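Local coordinates for uncharacterized protein MJ1062 (Methanocaldococcus jannaschii, PDB 3EO4), which is of unknown function but carries, in this piece of a longer chain, a GNAT-type domain that probably transfers acyl groups, at residues 13-17 / 110-115. Residues are numbered along the deposited sequence; the frame is centred on the assembly and turned at random.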
# COMPACT_ATOMS: atom_id res chain seq x y z
N LYS A 13 -1.08 -19.07 9.82
CA LYS A 13 -0.31 -18.66 10.96
C LYS A 13 -0.02 -17.19 10.82
O LYS A 13 0.25 -16.70 9.73
CB LYS A 13 1.00 -19.45 10.99
CG LYS A 13 1.72 -19.41 12.30
CD LYS A 13 2.61 -20.62 12.43
CE LYS A 13 3.72 -20.38 13.44
NZ LYS A 13 3.19 -19.99 14.79
N ILE A 14 -0.11 -16.49 11.94
CA ILE A 14 0.25 -15.09 12.04
C ILE A 14 1.59 -15.00 12.76
O ILE A 14 1.76 -15.58 13.82
CB ILE A 14 -0.78 -14.29 12.85
CG1 ILE A 14 -2.08 -14.12 12.05
CG2 ILE A 14 -0.22 -12.93 13.22
CD1 ILE A 14 -3.05 -15.26 12.15
N ILE A 15 2.52 -14.27 12.15
CA ILE A 15 3.82 -13.95 12.74
C ILE A 15 3.96 -12.43 12.72
O ILE A 15 3.45 -11.75 11.80
CB ILE A 15 4.94 -14.60 11.91
CG1 ILE A 15 4.73 -16.12 11.86
CG2 ILE A 15 6.31 -14.30 12.50
CD1 ILE A 15 4.69 -16.71 10.46
N ILE A 16 4.61 -11.88 13.74
CA ILE A 16 4.95 -10.48 13.71
C ILE A 16 6.47 -10.36 13.80
O ILE A 16 7.11 -11.13 14.53
CB ILE A 16 4.25 -9.67 14.80
CG1 ILE A 16 4.66 -10.13 16.21
CG2 ILE A 16 2.74 -9.74 14.63
CD1 ILE A 16 4.41 -9.07 17.26
N ARG A 17 7.05 -9.44 13.02
CA ARG A 17 8.49 -9.19 13.03
C ARG A 17 8.71 -7.68 12.98
O ARG A 17 7.87 -6.94 12.41
CB ARG A 17 9.20 -9.88 11.86
CG ARG A 17 8.77 -9.40 10.46
CD ARG A 17 9.96 -9.21 9.48
NE ARG A 17 9.51 -8.70 8.18
CZ ARG A 17 9.46 -7.40 7.81
NH1 ARG A 17 9.84 -6.43 8.65
NH2 ARG A 17 9.02 -7.07 6.59
N HIS A 110 -5.38 -11.59 16.87
CA HIS A 110 -4.20 -12.42 17.17
C HIS A 110 -2.91 -11.61 17.22
O HIS A 110 -2.04 -11.89 18.01
CB HIS A 110 -4.05 -13.53 16.14
CG HIS A 110 -5.08 -14.61 16.28
ND1 HIS A 110 -6.44 -14.36 16.28
CD2 HIS A 110 -4.95 -15.95 16.41
CE1 HIS A 110 -7.10 -15.49 16.42
NE2 HIS A 110 -6.22 -16.48 16.50
N SER A 111 -2.79 -10.62 16.36
CA SER A 111 -1.60 -9.76 16.34
C SER A 111 -1.50 -8.95 17.62
O SER A 111 -0.44 -8.88 18.25
CB SER A 111 -1.61 -8.79 15.15
OG SER A 111 -1.57 -9.48 13.93
N VAL A 112 -2.62 -8.33 18.01
CA VAL A 112 -2.64 -7.57 19.24
C VAL A 112 -2.31 -8.48 20.44
O VAL A 112 -1.50 -8.13 21.28
CB VAL A 112 -3.95 -6.78 19.42
CG1 VAL A 112 -4.03 -6.21 20.83
CG2 VAL A 112 -4.05 -5.66 18.36
N SER A 113 -2.90 -9.67 20.49
CA SER A 113 -2.60 -10.55 21.62
C SER A 113 -1.13 -10.96 21.69
O SER A 113 -0.58 -11.08 22.80
CB SER A 113 -3.53 -11.75 21.66
OG SER A 113 -3.07 -12.67 20.71
N LEU A 114 -0.48 -11.15 20.54
CA LEU A 114 0.98 -11.33 20.50
C LEU A 114 1.73 -10.15 21.18
O LEU A 114 2.65 -10.35 21.95
CB LEU A 114 1.48 -11.56 19.06
CG LEU A 114 1.24 -12.93 18.38
CD1 LEU A 114 1.66 -12.91 16.92
CD2 LEU A 114 1.98 -14.07 19.12
N VAL A 115 1.34 -8.93 20.87
CA VAL A 115 1.93 -7.74 21.50
C VAL A 115 1.67 -7.69 23.02
O VAL A 115 2.59 -7.45 23.78
CB VAL A 115 1.46 -6.43 20.80
CG1 VAL A 115 1.93 -5.20 21.56
CG2 VAL A 115 2.00 -6.38 19.37
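The carbonyl oxygen of His-110 is gripped twice, a common economy where a serine sits in a helix. Leu-114 N donates the regular helical bond to His-110 O at 3.1 Å, and Ser-113 OG adds a second at 3.0 Å. The hydroxyl arrives above the carbonyl plane, with a C=O...OG angle of 114°, and from the same face as the amide. Ser-113 itself does not touch strand 13-17; what meets the strand is almost wholly aliphatic. Leu-114 lowers CD1 between the two inward-pointing isoleucines. Leu-114 CD1 lies 4.1 Å from Ile-16 CG2, the two side chains running past each other in opposite senses. Against Ile-14 CG2 the same Leu-114 CD1 stands at 4.2 Å, and there the side chains meet at a slant. Ile-14 CG2 also lies 3.8 Å from Ser-111 OG, a van der Waals contact with a methyl; the hydroxyl's hydrogen bond runs back to Ile-107 O within its own helix, so its polarity is met in the buried interface. In the GNAT fold, a helix of this kind packs across one face of the antiparallel sheet, and relatives use its N-terminal end to hold the pyrophosphate of acetyl-CoA. Here helix 107-121 passes over strand 13-18; the axes of 110-115 and 13-17 come within 8.9 Å and are inclined at 48°, pointing broadly the same way. One residue further along the helix lies Val-115. Ile-16 holds CG1 between its backbone N and carbonyl carbon (chi1 63°), and an extended second torsion carries CD1 onward to it. There Ile-16 CD1 meets Val-115 CG2 at 4.2 Å, the side chains crossing nearly at right angles. Trp-65 of the neighbouring strand 63-71 and Val-81 of strand 74-84 beyond it touch both residues, whereas Cys-5 of the edge strand 4-6 borders Ile-14, His-110 and Leu-114.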